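ThiJ/pfpI family protein (Bacillus anthracis, PDB 3EFE) is of unknown function but belongs to the DJ-1/PfpI family, whose members include proteases, chaperones and other enzymes and stress proteins. Local coordinates at residues S17-L28 with D76-T84. Residues are numbered along the deposited sequence; the frame is centred on the assembly and turned at random.
Sequences SDWEYGYLIAEL and DLLILPGGT
Two hydrogen bonds tie S17 and E20, at the head of the segment 17-28, to G82, in the loop that leaves strand 77-80. The backbone N of S17 donates to G82 O (2.9 Å) in a nearly straight bond, although it approaches from above the carbonyl plane. In return G82 N donates to OE1 of E20 at 3.0 Å, meeting the oxygen nearly along its C-O axis but with a bent N-H angle of 132°. E20 reaches it with an extended chain. Both polar groups of the G82 backbone are thereby engaged.

Beyond the G82 bonds the contact is mainly apolar. CD2 of Y21 lies obliquely against the P81 ring, 3.7 Å from P81 CB, while D18 O sits over the centre of one face of the tyrosine ring and I25 CG1 is at its edge. The I79 and I25 side chains cross obliquely, I79 CD1 3.6 Å from I25 CG2. L24 and I79 meet tip to tip; with CG opposite the backbone N (chi1 -174°), L24 places its CD2 4.0 Å from I79 CG1. Further along, the L28 and L77 side chains meet at a slant, L28 CD1 3.5 Å from L77 CD2, a tight carbon pair.

Helix and strand run roughly antiparallel, their axes 9.9 Å apart at 156°, as expected of a helix laid on the parallel part of the central mixed sheet in a Rossmann-like alpha/beta fold. Strand 77-80 lies between strands 8-11 and 107-111; L10 meets Y21 and I79, and E20 also touches I111 and C112. Helix 169-179 flanks the contact through V176 and L177, whereas W19 and Y23 pack against Y23 and W19 of the second subunit.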
loop_
_atom_site.group_PDB
_atom_site.type_symbol
_atom_site.label_atom_id
_atom_site.label_comp_id
_atom_site.label_asym_id
_atom_site.label_seq_id
_atom_site.Cartn_x
_atom_site.Cartn_y
_atom_site.Cartn_z
ATOM N N SER D 17 3.695 -8.414 1.698
ATOM C CA SER D 17 4.193 -7.023 1.588
ATOM C C SER D 17 3.079 -5.990 1.243
ATOM O O SER D 17 2.624 -5.970 0.134
ATOM C CB SER D 17 5.272 -7.023 0.515
ATOM O OG SER D 17 6.343 -7.896 0.903
ATOM N N ASP D 18 2.730 -5.129 2.199
ATOM C CA ASP D 18 1.588 -4.209 2.152
ATOM C C ASP D 18 1.624 -3.182 1.047
ATOM O O ASP D 18 0.568 -2.812 0.491
ATOM C CB ASP D 18 1.468 -3.413 3.470
ATOM C CG ASP D 18 1.348 -4.333 4.713
ATOM O OD1 ASP D 18 0.314 -4.336 5.396
ATOM O OD2 ASP D 18 2.300 -5.051 4.980
ATOM N N TRP D 19 2.821 -2.728 0.706
ATOM C CA TRP D 19 2.932 -1.637 -0.227
ATOM C C TRP D 19 2.685 -2.147 -1.631
ATOM O O TRP D 19 2.473 -1.360 -2.521
ATOM C CB TRP D 19 4.253 -0.913 -0.084
ATOM C CG TRP D 19 5.355 -1.647 -0.591
ATOM C CD1 TRP D 19 5.848 -1.589 -1.847
ATOM C CD2 TRP D 19 6.121 -2.613 0.107
ATOM N NE1 TRP D 19 6.849 -2.424 -1.974
ATOM C CE2 TRP D 19 7.045 -3.100 -0.798
ATOM C CE3 TRP D 19 6.057 -3.169 1.403
ATOM C CZ2 TRP D 19 7.974 -4.080 -0.470
ATOM C CZ3 TRP D 19 6.979 -4.105 1.746
ATOM C CH2 TRP D 19 7.921 -4.581 0.804
ATOM N N GLU D 20 2.638 -3.469 -1.816
ATOM C CA GLU D 20 2.770 -4.035 -3.171
ATOM C C GLU D 20 1.380 -4.175 -3.844
ATOM O O GLU D 20 1.264 -4.064 -5.069
ATOM C CB GLU D 20 3.570 -5.323 -3.160
ATOM C CG GLU D 20 5.035 -5.042 -3.001
ATOM C CD GLU D 20 5.879 -6.208 -2.923
ATOM O OE1 GLU D 20 5.369 -7.355 -3.043
ATOM O OE2 GLU D 20 7.115 -5.975 -2.777
ATOM N N TYR D 21 0.344 -4.334 -3.044
ATOM C CA TYR D 21 -1.046 -4.571 -3.545
ATOM C C TYR D 21 -2.005 -3.453 -3.233
ATOM O O TYR D 21 -3.075 -3.481 -3.757
ATOM C CB TYR D 21 -1.662 -5.937 -3.096
ATOM C CG TYR D 21 -1.605 -6.069 -1.644
ATOM C CD1 TYR D 21 -2.507 -5.391 -0.832
ATOM C CD2 TYR D 21 -0.529 -6.743 -1.025
ATOM C CE1 TYR D 21 -2.371 -5.429 0.536
ATOM C CE2 TYR D 21 -0.430 -6.786 0.323
ATOM C CZ TYR D 21 -1.340 -6.158 1.091
ATOM O OH TYR D 21 -1.225 -6.191 2.425
ATOM N N GLY D 22 -1.597 -2.432 -2.487
ATOM C CA GLY D 22 -2.514 -1.436 -1.944
ATOM C C GLY D 22 -3.291 -0.563 -2.926
ATOM O O GLY D 22 -4.471 -0.372 -2.773
ATOM N N TYR D 23 -2.574 0.018 -3.878
ATOM C CA TYR D 23 -3.122 0.709 -5.034
ATOM C C TYR D 23 -4.095 -0.159 -5.824
ATOM O O TYR D 23 -5.239 0.253 -6.134
ATOM C CB TYR D 23 -1.982 1.099 -5.969
ATOM C CG TYR D 23 -1.002 2.228 -5.526
ATOM C CD1 TYR D 23 -1.455 3.508 -5.294
ATOM C CD2 TYR D 23 0.375 1.990 -5.415
ATOM C CE1 TYR D 23 -0.609 4.502 -4.964
ATOM C CE2 TYR D 23 1.263 3.001 -5.033
ATOM C CZ TYR D 23 0.753 4.254 -4.825
ATOM O OH TYR D 23 1.565 5.297 -4.471
ATOM N N LEU D 24 -3.648 -1.353 -6.185
ATOM C CA LEU D 24 -4.468 -2.188 -7.044
ATOM C C LEU D 24 -5.784 -2.561 -6.394
ATOM O O LEU D 24 -6.840 -2.350 -6.949
ATOM C CB LEU D 24 -3.685 -3.450 -7.472
ATOM C CG LEU D 24 -4.338 -4.384 -8.491
ATOM C CD1 LEU D 24 -4.931 -3.582 -9.778
ATOM C CD2 LEU D 24 -3.364 -5.470 -8.886
ATOM N N ILE D 25 -5.720 -3.117 -5.197
ATOM C CA ILE D 25 -6.921 -3.602 -4.546
ATOM C C ILE D 25 -7.967 -2.501 -4.152
ATOM O O ILE D 25 -9.183 -2.723 -4.177
ATOM C CB ILE D 25 -6.584 -4.600 -3.374
ATOM C CG1 ILE D 25 -5.876 -3.912 -2.211
ATOM C CG2 ILE D 25 -5.930 -5.806 -3.936
ATOM C CD1 ILE D 25 -6.093 -4.613 -0.859
ATOM N N ALA D 26 -7.456 -1.316 -3.802
ATOM C CA ALA D 26 -8.270 -0.179 -3.435
ATOM C C ALA D 26 -9.023 0.340 -4.637
ATOM O O ALA D 26 -10.181 0.753 -4.579
ATOM C CB ALA D 26 -7.351 0.893 -2.811
ATOM N N GLU D 27 -8.396 0.360 -5.777
ATOM C CA GLU D 27 -9.062 0.903 -6.976
ATOM C C GLU D 27 -10.139 -0.064 -7.519
ATOM O O GLU D 27 -11.194 0.349 -7.999
ATOM C CB GLU D 27 -8.019 1.181 -8.062
ATOM C CG GLU D 27 -7.096 2.330 -7.776
ATOM C CD GLU D 27 -7.805 3.643 -7.468
ATOM O OE1 GLU D 27 -9.040 3.737 -7.632
ATOM O OE2 GLU D 27 -7.115 4.599 -7.073
ATOM N N LEU D 28 -9.824 -1.343 -7.436
ATOM C CA LEU D 28 -10.690 -2.434 -7.829
ATOM C C LEU D 28 -11.888 -2.546 -6.912
ATOM O O LEU D 28 -13.007 -2.407 -7.321
ATOM C CB LEU D 28 -9.894 -3.755 -7.828
ATOM C CG LEU D 28 -8.986 -3.899 -9.051
ATOM C CD1 LEU D 28 -8.176 -5.127 -8.887
ATOM C CD2 LEU D 28 -9.836 -3.902 -10.353
ATOM N N ASP D 76 -10.980 -14.446 -14.477
ATOM C CA ASP D 76 -10.957 -14.024 -13.063
ATOM C C ASP D 76 -9.632 -13.298 -12.903
ATOM O O ASP D 76 -8.786 -13.360 -13.781
ATOM C CB ASP D 76 -11.093 -15.212 -12.080
ATOM C CG ASP D 76 -12.597 -15.687 -11.874
ATOM O OD1 ASP D 76 -13.491 -14.882 -12.235
ATOM O OD2 ASP D 76 -12.873 -16.814 -11.331
ATOM N N LEU D 77 -9.467 -12.576 -11.815
ATOM C CA LEU D 77 -8.160 -11.958 -11.469
ATOM C C LEU D 77 -7.634 -12.577 -10.193
ATOM O O LEU D 77 -8.353 -12.613 -9.172
ATOM C CB LEU D 77 -8.220 -10.397 -11.342
ATOM C CG LEU D 77 -6.939 -9.640 -10.793
ATOM C CD1 LEU D 77 -5.728 -9.591 -11.797
ATOM C CD2 LEU D 77 -7.355 -8.194 -10.319
ATOM N N LEU D 78 -6.384 -13.043 -10.259
ATOM C CA LEU D 78 -5.634 -13.509 -9.060
ATOM C C LEU D 78 -4.370 -12.693 -8.808
ATOM O O LEU D 78 -3.456 -12.757 -9.580
ATOM C CB LEU D 78 -5.229 -14.970 -9.186
ATOM C CG LEU D 78 -4.485 -15.613 -8.003
ATOM C CD1 LEU D 78 -5.286 -15.630 -6.702
ATOM C CD2 LEU D 78 -4.000 -17.035 -8.409
ATOM N N ILE D 79 -4.377 -11.905 -7.711
ATOM C CA ILE D 79 -3.224 -11.112 -7.247
ATOM C C ILE D 79 -2.273 -11.932 -6.282
ATOM O O ILE D 79 -2.682 -12.451 -5.204
ATOM C CB ILE D 79 -3.660 -9.774 -6.540
ATOM C CG1 ILE D 79 -4.595 -8.993 -7.439
ATOM C CG2 ILE D 79 -2.427 -8.904 -6.123
ATOM C CD1 ILE D 79 -5.577 -8.035 -6.710
ATOM N N LEU D 80 -1.008 -12.019 -6.671
ATOM C CA LEU D 80 -0.009 -12.600 -5.775
ATOM C C LEU D 80 1.016 -11.551 -5.339
ATOM O O LEU D 80 1.889 -11.170 -6.100
ATOM C CB LEU D 80 0.671 -13.799 -6.395
ATOM C CG LEU D 80 -0.225 -14.688 -7.268
ATOM C CD1 LEU D 80 0.719 -15.475 -8.215
ATOM C CD2 LEU D 80 -1.177 -15.536 -6.410
ATOM N N PRO D 81 0.931 -11.119 -4.075
ATOM C CA PRO D 81 1.895 -10.219 -3.486
ATOM C C PRO D 81 3.220 -10.910 -3.116
ATOM O O PRO D 81 3.268 -12.139 -2.993
ATOM C CB PRO D 81 1.210 -9.740 -2.209
ATOM C CG PRO D 81 0.220 -10.696 -1.935
ATOM C CD PRO D 81 -0.094 -11.518 -3.132
ATOM N N GLY D 82 4.279 -10.102 -3.000
ATOM C CA GLY D 82 5.484 -10.488 -2.340
ATOM C C GLY D 82 5.319 -10.797 -0.874
ATOM O O GLY D 82 4.277 -10.490 -0.237
ATOM N N GLY D 83 6.376 -11.416 -0.371
ATOM C CA GLY D 83 6.583 -11.705 1.046
ATOM C C GLY D 83 7.795 -12.612 1.142
ATOM O O GLY D 83 8.439 -12.950 0.118
ATOM N N THR D 84 8.134 -13.006 2.362
ATOM C CA THR D 84 9.479 -13.553 2.659
ATOM C C THR D 84 9.458 -15.086 2.805
ATOM O O THR D 84 10.417 -15.687 3.217
ATOM C CB THR D 84 10.029 -12.931 3.939
ATOM O OG1 THR D 84 9.292 -13.467 5.064
ATOM C CG2 THR D 84 9.899 -11.393 3.901
#